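Local coordinates for laminin subunit ALPHA-1 (Mus musculus, PDB 2JD4), which forms the C-terminal LG4-5 domain pair of the laminin alpha1 chain, a metal-binding part of basement-membrane laminin-111 that probably attaches it to cell surfaces, at residues E111-R115 with K116-T120; K143-L146 with G147-S151; R156-G159 with T160-S164. The protein carries 4 engineered substitutions. All blocks are in the same frame, centred on the assembly; numbering follows the deposited sequence.

Interaction 1: residues E111-R115 with K116-T120; sequences EYIKR and KAFMT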
ATOM      1  N   GLU A 111      25.603   0.071   8.996  1.00 23.31           N
ATOM      2  CA  GLU A 111      26.898  -0.522   9.269  1.00 22.77           C
ATOM      3  C   GLU A 111      27.157  -1.066  10.655  1.00 21.38           C
ATOM      4  O   GLU A 111      27.041  -0.356  11.646  1.00 24.48           O
ATOM      5  CB  GLU A 111      28.006   0.482   8.962  1.00 21.33           C
ATOM      6  CG  GLU A 111      28.340   0.642   7.504  1.00 31.38           C
ATOM      7  CD  GLU A 111      29.527   1.558   7.300  1.00 35.89           C
ATOM      8  OE1 GLU A 111      29.315   2.741   6.955  1.00 39.77           O
ATOM      9  OE2 GLU A 111      30.669   1.094   7.505  1.00 35.80           O
ATOM     10  N   TYR A 112      27.515  -2.342  10.692  1.00 21.97           N
ATOM     11  CA  TYR A 112      27.894  -3.028  11.913  1.00 23.46           C
ATOM     12  C   TYR A 112      29.356  -3.370  11.644  1.00 26.75           C
ATOM     13  O   TYR A 112      29.660  -4.091  10.695  1.00 26.30           O
ATOM     14  CB  TYR A 112      27.102  -4.319  12.099  1.00 23.08           C
ATOM     15  CG  TYR A 112      27.883  -5.419  12.803  1.00 25.57           C
ATOM     16  CD1 TYR A 112      28.505  -5.192  14.035  1.00 25.82           C
ATOM     17  CD2 TYR A 112      28.010  -6.685  12.228  1.00 25.99           C
ATOM     18  CE1 TYR A 112      29.243  -6.204  14.672  1.00 28.14           C
ATOM     19  CE2 TYR A 112      28.741  -7.703  12.855  1.00 24.75           C
ATOM     20  CZ  TYR A 112      29.356  -7.455  14.075  1.00 28.33           C
ATOM     21  OH  TYR A 112      30.083  -8.456  14.686  1.00 26.00           O
ATOM     22  N   ILE A 113      30.265  -2.833  12.445  1.00 28.64           N
ATOM     23  CA  ILE A 113      31.671  -3.139  12.244  1.00 32.41           C
ATOM     24  C   ILE A 113      32.420  -3.126  13.573  1.00 32.82           C
ATOM     25  O   ILE A 113      32.406  -2.135  14.304  1.00 33.44           O
ATOM     26  CB  ILE A 113      32.315  -2.160  11.231  1.00 32.25           C
ATOM     27  CG1 ILE A 113      33.743  -2.610  10.914  1.00 36.39           C
ATOM     28  CG2 ILE A 113      32.288  -0.743  11.769  1.00 35.03           C
ATOM     29  CD1 ILE A 113      34.380  -1.855   9.772  1.00 39.72           C
ATOM     30  N   LYS A 114      33.040  -4.258  13.887  1.00 35.51           N
ATOM     31  CA  LYS A 114      33.795  -4.432  15.124  1.00 37.64           C
ATOM     32  C   LYS A 114      32.879  -4.420  16.348  1.00 36.67           C
ATOM     33  O   LYS A 114      32.133  -5.373  16.591  1.00 39.92           O
ATOM     34  CB  LYS A 114      34.865  -3.341  15.255  1.00 38.20           C
ATOM     35  CG  LYS A 114      35.924  -3.332  14.153  1.00 43.00           C
ATOM     36  CD  LYS A 114      36.784  -4.595  14.132  1.00 45.57           C
ATOM     37  CE  LYS A 114      36.063  -5.781  13.494  1.00 50.88           C
ATOM     38  NZ  LYS A 114      36.936  -6.989  13.355  1.00 52.62           N
ATOM     39  N   ARG A 115      32.935  -3.338  17.115  1.00 35.39           N
ATOM     40  CA  ARG A 115      32.113  -3.209  18.314  1.00 34.41           C
ATOM     41  C   ARG A 115      31.196  -1.993  18.234  1.00 33.14           C
ATOM     42  O   ARG A 115      30.645  -1.555  19.243  1.00 35.16           O
ATOM     43  CB  ARG A 115      33.010  -3.095  19.550  1.00 33.48           C
ATOM     44  CG  ARG A 115      33.692  -4.392  19.962  1.00 37.53           C
ATOM     45  CD  ARG A 115      32.763  -5.261  20.799  1.00 38.73           C
ATOM     46  NE  ARG A 115      32.129  -6.332  20.037  1.00 40.17           N
ATOM     47  CZ  ARG A 115      31.202  -7.147  20.533  1.00 41.54           C
ATOM     48  NH1 ARG A 115      30.799  -7.006  21.792  1.00 38.41           N
ATOM     49  NH2 ARG A 115      30.690  -8.112  19.779  1.00 40.33           N
ATOM     50  N   LYS A 116      31.034  -1.450  17.031  1.00 31.19           N
ATOM     51  CA  LYS A 116      30.188  -0.280  16.825  1.00 30.63           C
ATOM     52  C   LYS A 116      29.157  -0.522  15.721  1.00 28.88           C
ATOM     53  O   LYS A 116      29.256  -1.484  14.961  1.00 27.01           O
ATOM     54  CB  LYS A 116      31.052   0.935  16.461  1.00 34.65           C
ATOM     55  CG  LYS A 116      31.872   1.523  17.613  1.00 40.89           C
ATOM     56  CD  LYS A 116      32.935   0.555  18.135  1.00 44.38           C
ATOM     57  CE  LYS A 116      33.999   0.255  17.088  1.00 46.53           C
ATOM     58  NZ  LYS A 116      34.997  -0.755  17.549  1.00 38.98           N
ATOM     59  N   ALA A 117      28.161   0.355  15.649  1.00 30.32           N
ATOM     60  CA  ALA A 117      27.114   0.264  14.636  1.00 29.28           C
ATOM     61  C   ALA A 117      26.565   1.663  14.391  1.00 30.37           C
ATOM     62  O   ALA A 117      26.458   2.460  15.322  1.00 31.33           O
ATOM     63  CB  ALA A 117      26.001  -0.664  15.110  1.00 25.75           C
ATOM     64  N   PHE A 118      26.235   1.972  13.140  1.00 28.29           N
ATOM     65  CA  PHE A 118      25.696   3.289  12.809  1.00 28.46           C
ATOM     66  C   PHE A 118      24.926   3.293  11.484  1.00 25.14           C
ATOM     67  O   PHE A 118      24.963   2.320  10.733  1.00 21.07           O
ATOM     68  CB  PHE A 118      26.824   4.328  12.788  1.00 31.16           C
ATOM     69  CG  PHE A 118      27.887   4.067  11.757  1.00 32.55           C
ATOM     70  CD1 PHE A 118      27.828   4.677  10.507  1.00 35.14           C
ATOM     71  CD2 PHE A 118      28.944   3.206  12.033  1.00 31.32           C
ATOM     72  CE1 PHE A 118      28.811   4.432   9.545  1.00 37.07           C
ATOM     73  CE2 PHE A 118      29.930   2.953  11.079  1.00 32.16           C
ATOM     74  CZ  PHE A 118      29.863   3.566   9.836  1.00 35.86           C
ATOM     75  N   MET A 119      24.222   4.387  11.214  1.00 24.92           N
ATOM     76  CA  MET A 119      23.426   4.511   9.993  1.00 28.46           C
ATOM     77  C   MET A 119      23.707   5.812   9.268  1.00 27.88           C
ATOM     78  O   MET A 119      24.068   6.811   9.886  1.00 32.46           O
ATOM     79  CB  MET A 119      21.936   4.485  10.316  1.00 29.11           C
ATOM     80  CG  MET A 119      21.459   3.305  11.114  1.00 31.24           C
ATOM     81  SD  MET A 119      19.695   3.496  11.412  1.00 37.79           S
ATOM     82  CE  MET A 119      19.093   3.285   9.700  1.00 23.66           C
ATOM     83  N   THR A 120      23.505   5.802   7.956  1.00 27.15           N
ATOM     84  CA  THR A 120      23.720   6.991   7.141  1.00 25.90           C
ATOM     85  C   THR A 120      22.595   7.127   6.121  1.00 24.82           C
ATOM     86  O   THR A 120      22.206   6.148   5.486  1.00 26.38           O
ATOM     87  CB  THR A 120      25.060   6.916   6.371  1.00 23.85           C
ATOM     88  OG1 THR A 120      26.127   6.618   7.282  1.00 28.40           O
ATOM     89  CG2 THR A 120      25.348   8.238   5.679  1.00 21.76           C
TER

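Interaction 2: residues K143-L146 with G147-S151; sequences KLYL and GGLPS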
ATOM      1  N   LYS A 143      21.761 -15.957   2.850  1.00 27.92           N
ATOM      2  CA  LYS A 143      20.646 -15.440   2.058  1.00 26.80           C
ATOM      3  C   LYS A 143      20.112 -14.138   2.636  1.00 27.02           C
ATOM      4  O   LYS A 143      19.969 -14.004   3.847  1.00 25.22           O
ATOM      5  CB  LYS A 143      19.498 -16.455   2.017  1.00 29.71           C
ATOM      6  CG  LYS A 143      19.847 -17.789   1.385  1.00 36.53           C
ATOM      7  CD  LYS A 143      18.694 -18.783   1.507  1.00 42.22           C
ATOM      8  CE  LYS A 143      19.078 -20.141   0.917  1.00 47.61           C
ATOM      9  NZ  LYS A 143      17.999 -21.162   1.067  1.00 50.17           N
ATOM     10  N   LEU A 144      19.808 -13.180   1.768  1.00 22.93           N
ATOM     11  CA  LEU A 144      19.270 -11.909   2.227  1.00 22.83           C
ATOM     12  C   LEU A 144      17.884 -11.707   1.634  1.00 22.24           C
ATOM     13  O   LEU A 144      17.694 -11.859   0.432  1.00 22.46           O
ATOM     14  CB  LEU A 144      20.196 -10.750   1.833  1.00 21.17           C
ATOM     15  CG  LEU A 144      19.728  -9.326   2.181  1.00 23.69           C
ATOM     16  CD1 LEU A 144      20.908  -8.446   2.577  1.00 20.22           C
ATOM     17  CD2 LEU A 144      19.003  -8.732   0.992  1.00 19.23           C
ATOM     18  N   TYR A 145      16.916 -11.392   2.489  1.00 18.78           N
ATOM     19  CA  TYR A 145      15.549 -11.150   2.039  1.00 18.82           C
ATOM     20  C   TYR A 145      15.399  -9.650   1.826  1.00 20.84           C
ATOM     21  O   TYR A 145      15.600  -8.867   2.758  1.00 19.91           O
ATOM     22  CB  TYR A 145      14.543 -11.633   3.085  1.00 15.99           C
ATOM     23  CG  TYR A 145      14.612 -13.119   3.333  1.00 19.21           C
ATOM     24  CD1 TYR A 145      15.577 -13.660   4.186  1.00 18.88           C
ATOM     25  CD2 TYR A 145      13.731 -13.991   2.694  1.00 17.60           C
ATOM     26  CE1 TYR A 145      15.655 -15.030   4.398  1.00 25.94           C
ATOM     27  CE2 TYR A 145      13.806 -15.363   2.897  1.00 24.67           C
ATOM     28  CZ  TYR A 145      14.767 -15.877   3.751  1.00 26.04           C
ATOM     29  OH  TYR A 145      14.830 -17.236   3.961  1.00 34.39           O
ATOM     30  N   LEU A 146      15.053  -9.259   0.600  1.00 18.05           N
ATOM     31  CA  LEU A 146      14.903  -7.851   0.243  1.00 16.62           C
ATOM     32  C   LEU A 146      13.453  -7.417  -0.011  1.00 16.62           C
ATOM     33  O   LEU A 146      12.711  -8.060  -0.766  1.00 16.28           O
ATOM     34  CB  LEU A 146      15.748  -7.538  -1.005  1.00 14.30           C
ATOM     35  CG  LEU A 146      15.795  -6.066  -1.456  1.00 14.55           C
ATOM     36  CD1 LEU A 146      16.556  -5.232  -0.401  1.00 12.89           C
ATOM     37  CD2 LEU A 146      16.491  -5.957  -2.822  1.00 12.10           C
ATOM     38  N   GLY A 147      13.060  -6.321   0.635  1.00 18.10           N
ATOM     39  CA  GLY A 147      11.728  -5.770   0.465  1.00 15.30           C
ATOM     40  C   GLY A 147      10.573  -6.436   1.187  1.00 13.72           C
ATOM     41  O   GLY A 147       9.471  -5.891   1.211  1.00 16.33           O
ATOM     42  N   GLY A 148      10.811  -7.613   1.755  1.00 14.30           N
ATOM     43  CA  GLY A 148       9.760  -8.327   2.457  1.00 14.42           C
ATOM     44  C   GLY A 148      10.196  -9.750   2.760  1.00 14.78           C
ATOM     45  O   GLY A 148      11.361 -10.092   2.573  1.00 17.14           O
ATOM     46  N   LEU A 149       9.264 -10.581   3.213  1.00 19.86           N
ATOM     47  CA  LEU A 149       9.559 -11.977   3.543  1.00 18.66           C
ATOM     48  C   LEU A 149       8.567 -12.925   2.868  1.00 18.80           C
ATOM     49  O   LEU A 149       7.460 -12.525   2.491  1.00 20.66           O
ATOM     50  CB  LEU A 149       9.481 -12.190   5.066  1.00 15.48           C
ATOM     51  CG  LEU A 149      10.367 -11.324   5.962  1.00 18.69           C
ATOM     52  CD1 LEU A 149       9.904 -11.467   7.422  1.00 23.63           C
ATOM     53  CD2 LEU A 149      11.821 -11.735   5.805  1.00 14.66           C
ATOM     54  N   PRO A 150       8.954 -14.202   2.706  1.00 18.53           N
ATOM     55  CA  PRO A 150       8.086 -15.206   2.081  1.00 19.47           C
ATOM     56  C   PRO A 150       6.864 -15.413   2.975  1.00 20.27           C
ATOM     57  O   PRO A 150       6.937 -15.222   4.190  1.00 19.02           O
ATOM     58  CB  PRO A 150       8.970 -16.454   2.033  1.00 22.09           C
ATOM     59  CG  PRO A 150      10.374 -15.906   2.071  1.00 21.72           C
ATOM     60  CD  PRO A 150      10.269 -14.774   3.044  1.00 19.19           C
ATOM     61  N   SER A 151       5.748 -15.802   2.372  1.00 20.07           N
ATOM     62  CA  SER A 151       4.509 -16.029   3.108  1.00 23.30           C
ATOM     63  C   SER A 151       4.631 -17.131   4.171  1.00 23.56           C
ATOM     64  O   SER A 151       4.006 -17.063   5.230  1.00 23.29           O
ATOM     65  CB  SER A 151       3.392 -16.393   2.123  1.00 26.46           C
ATOM     66  OG  SER A 151       2.152 -16.523   2.790  1.00 41.10           O
TER

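Interaction 3: residues R156-G159 with T160-S164; sequences RNIG and TITHS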
ATOM      1  N   ARG A 156      10.966 -14.099  13.990  1.00 26.01           N
ATOM      2  CA  ARG A 156      10.830 -13.863  15.423  1.00 25.68           C
ATOM      3  C   ARG A 156      11.740 -12.749  15.945  1.00 25.19           C
ATOM      4  O   ARG A 156      12.835 -12.518  15.432  1.00 20.37           O
ATOM      5  CB  ARG A 156      11.117 -15.161  16.201  1.00 27.93           C
ATOM      6  CG  ARG A 156      10.252 -16.352  15.786  1.00 28.02           C
ATOM      7  CD  ARG A 156      10.312 -17.492  16.801  1.00 30.70           C
ATOM      8  NE  ARG A 156      11.656 -18.045  16.960  1.00 31.37           N
ATOM      9  CZ  ARG A 156      12.216 -18.934  16.144  1.00 30.41           C
ATOM     10  NH1 ARG A 156      11.555 -19.396  15.092  1.00 29.57           N
ATOM     11  NH2 ARG A 156      13.451 -19.360  16.380  1.00 35.16           N
ATOM     12  N   ASN A 157      11.257 -12.057  16.972  1.00 24.14           N
ATOM     13  CA  ASN A 157      11.989 -10.982  17.631  1.00 21.41           C
ATOM     14  C   ASN A 157      12.434  -9.758  16.825  1.00 22.65           C
ATOM     15  O   ASN A 157      13.507  -9.206  17.076  1.00 23.82           O
ATOM     16  CB  ASN A 157      13.184 -11.567  18.392  1.00 23.15           C
ATOM     17  CG  ASN A 157      12.754 -12.557  19.474  1.00 25.54           C
ATOM     18  OD1 ASN A 157      11.855 -12.277  20.270  1.00 24.36           O
ATOM     19  ND2 ASN A 157      13.396 -13.715  19.504  1.00 20.55           N
ATOM     20  N   ILE A 158      11.625  -9.334  15.856  1.00 22.11           N
ATOM     21  CA  ILE A 158      11.938  -8.125  15.104  1.00 20.60           C
ATOM     22  C   ILE A 158      10.687  -7.245  15.073  1.00 20.77           C
ATOM     23  O   ILE A 158      10.562  -6.333  14.252  1.00 19.82           O
ATOM     24  CB  ILE A 158      12.447  -8.415  13.651  1.00 21.34           C
ATOM     25  CG1 ILE A 158      11.323  -8.958  12.767  1.00 19.66           C
ATOM     26  CG2 ILE A 158      13.611  -9.399  13.702  1.00 19.85           C
ATOM     27  CD1 ILE A 158      11.769  -9.198  11.325  1.00 22.94           C
ATOM     28  N   GLY A 159       9.763  -7.531  15.993  1.00 23.15           N
ATOM     29  CA  GLY A 159       8.537  -6.757  16.093  1.00 19.37           C
ATOM     30  C   GLY A 159       7.424  -7.129  15.133  1.00 21.13           C
ATOM     31  O   GLY A 159       7.424  -8.215  14.546  1.00 20.87           O
ATOM     32  N   THR A 160       6.469  -6.218  14.972  1.00 20.40           N
ATOM     33  CA  THR A 160       5.326  -6.452  14.098  1.00 20.91           C
ATOM     34  C   THR A 160       5.530  -5.952  12.669  1.00 18.45           C
ATOM     35  O   THR A 160       4.718  -6.260  11.797  1.00 17.55           O
ATOM     36  CB  THR A 160       4.054  -5.770  14.635  1.00 26.14           C
ATOM     37  OG1 THR A 160       4.279  -4.357  14.719  1.00 28.13           O
ATOM     38  CG2 THR A 160       3.694  -6.310  16.015  1.00 30.21           C
ATOM     39  N   ILE A 161       6.591  -5.184  12.430  1.00 18.04           N
ATOM     40  CA  ILE A 161       6.844  -4.657  11.086  1.00 19.05           C
ATOM     41  C   ILE A 161       7.538  -5.706  10.220  1.00 18.95           C
ATOM     42  O   ILE A 161       8.724  -5.592   9.899  1.00 18.40           O
ATOM     43  CB  ILE A 161       7.705  -3.370  11.121  1.00 20.04           C
ATOM     44  CG1 ILE A 161       7.066  -2.327  12.045  1.00 20.69           C
ATOM     45  CG2 ILE A 161       7.812  -2.765   9.708  1.00 19.84           C
ATOM     46  CD1 ILE A 161       5.664  -1.922  11.653  1.00 29.77           C
ATOM     47  N   THR A 162       6.784  -6.732   9.845  1.00 20.23           N
ATOM     48  CA  THR A 162       7.321  -7.806   9.028  1.00 22.04           C
ATOM     49  C   THR A 162       6.667  -7.875   7.647  1.00 22.25           C
ATOM     50  O   THR A 162       6.962  -8.786   6.872  1.00 20.65           O
ATOM     51  CB  THR A 162       7.166  -9.166   9.733  1.00 22.26           C
ATOM     52  OG1 THR A 162       5.794  -9.363  10.097  1.00 23.84           O
ATOM     53  CG2 THR A 162       8.034  -9.214  10.997  1.00 22.22           C
ATOM     54  N   HIS A 163       5.779  -6.923   7.345  1.00 20.55           N
ATOM     55  CA  HIS A 163       5.128  -6.885   6.032  1.00 19.59           C
ATOM     56  C   HIS A 163       6.057  -6.202   5.029  1.00 18.08           C
ATOM     57  O   HIS A 163       6.995  -5.509   5.414  1.00 15.99           O
ATOM     58  CB  HIS A 163       3.782  -6.138   6.083  1.00 20.92           C
ATOM     59  CG  HIS A 163       3.861  -4.773   6.694  1.00 19.34           C
ATOM     60  ND1 HIS A 163       3.911  -4.570   8.056  1.00 22.12           N
ATOM     61  CD2 HIS A 163       3.910  -3.544   6.129  1.00 21.24           C
ATOM     62  CE1 HIS A 163       3.988  -3.277   8.306  1.00 21.41           C
ATOM     63  NE2 HIS A 163       3.990  -2.630   7.153  1.00 19.27           N
ATOM     64  N   SER A 164       5.787  -6.402   3.743  1.00 18.36           N
ATOM     65  CA  SER A 164       6.596  -5.819   2.673  1.00 18.04           C
ATOM     66  C   SER A 164       6.501  -4.294   2.574  1.00 16.34           C
ATOM     67  O   SER A 164       5.413  -3.722   2.643  1.00 16.70           O
ATOM     68  CB  SER A 164       6.188  -6.442   1.336  1.00 17.56           C
ATOM     69  OG  SER A 164       6.897  -5.852   0.270  1.00 15.13           O
TER
HETATM   70  O   HOH W   1       8.830  -3.920  14.097  1.00 20.23           O

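Interaction 1: residues E111-R115 with K116-T120
One face of the F118 ring is covered by E111, whose CB sits 3.9 Å from the ring centroid and 20° off the ring normal, a CH-pi contact displaced toward the rim. The rest of the E111 side chain runs beside the ring in the same direction, and the carboxylate plane is turned 59° from that of the ring, with OE1 3.0 Å from F118 CZ. At the ring's edge, near its plane, I113 CG2 lies 4.4 Å from F118 CE2. A chi1 of 62° sets the F118 ring between its own backbone N and carbonyl carbon, and its end leans toward the strand 106-113. The Y112 ring, on the other face of the sheet with A117, has K116 O near its edge and meets the F85 ring, while its OH bonds to R42 O. The backbone is a two-residue beta hairpin: a type II' turn from I113 to K116 joins antiparallel strands whose axes, over these residues, approach to 4.8 Å. E111 and F118 exchange two hydrogen bonds, and I113 with K116 two more; Y112 and A117 between them form a non-hydrogen-bonded pair. The K116 chain, bent at chi2 and chi3, folds back over the turn and brings its NZ to 3.5 Å from K114 CB, and R115 NH2 turns elsewhere, to A135 O.

Interaction 2: residues K143-L146 with G147-S151
Y145 meets L149 and P150 where the chain bends back after strand 143-146. With chi1 at -63°, the Y145 ring stands beside its own backbone N and anti to the carbonyl carbon, on the flank where the returning loop passes. Its CB touches L149 CD2 at 3.8 Å, and farther out Y145 CD2 meets P150 CD at 3.6 Å; each of these partners crosses the tyrosine at about a right angle. In L149 a chi1 of -57° puts CG anti to the carbonyl carbon; beyond it, CD1 continues the chain anti to CA, leaving CD2 to reach Y145. L146 turns the other way: with CG anti to the backbone N, its side chain leads to I169 and I172 of strand 167-174. Two glycines make the bend. G147 has a positive phi of 78°, in the left-handed region that glycine readily adopts; G148 is nearly fully extended. G148 O, 3.6 Å from Y145 CB, is buried with no polar partner in the model. Strand 143-146 lies between strands 31-35 and 58-64, and Y145 and L149 both pack on Y62 of the latter. The arrangement is a loop leaving an inner strand of the laminin G beta sandwich, turned by two successive glycines.

Interaction 3: residues R156-G159 with T160-S164
T162 and I158 make the side-chain contact of this bend, methyl against branch, across the turn that begins at T160. T160 follows directly on G159, whose phi of 82° and psi of -162° are a backbone conformation that calls for glycine. At I161 the backbone N donates to a water, 3.1 Å away, that in turn donates to I158 O at 3.0 Å; this single water bridges the two limbs of the bend, between which no direct hydrogen bond is found. I158 O and I161 O both also receive Q75 NE2. I161 is the centre of an inverse gamma turn, with a weak bond from T162 N to T160 O. T162 CG2 rests 3.7 Å from I158 CG1 and is equally near G159 O. A chi1 of 54° puts T162 OG1 between the backbone N and the carbonyl carbon and leaves CG2 anti to the carbonyl carbon. I158 answers with CG1 and CD1 while also packing on L59 and Y62. H163 then bonds through NE2 to S57 OG, and S164 OG is hydrogen-bonded to several loop groups, among them G25 N and S30 O. The whole is an inverse gamma turn in the long loop between strands 143-146 and 167-174 of the laminin G fold, its limbs joined by one water.

Overall arrangement
Following the chain, interaction 1 comes first and closes the hairpin of strands 106-113 and 116-121, near the bound magnesium ion, about 8 Å from the Y112 side chain. Interaction 2 bends the chain out of strand 143-146, which belongs to the other sheet of the sandwich, and interaction 3 folds the loop that leads on to strand 167-174, back in the sheet of the hairpin. The three are in series, none nested or crossed. Interactions 2 and 3 touch: G147 O and S164 OG lie 2.7 Å apart, a probable hydrogen bond, and L149 CD1 packs on T162 O. Interaction 1 stands apart, its centre about 22 Å from either.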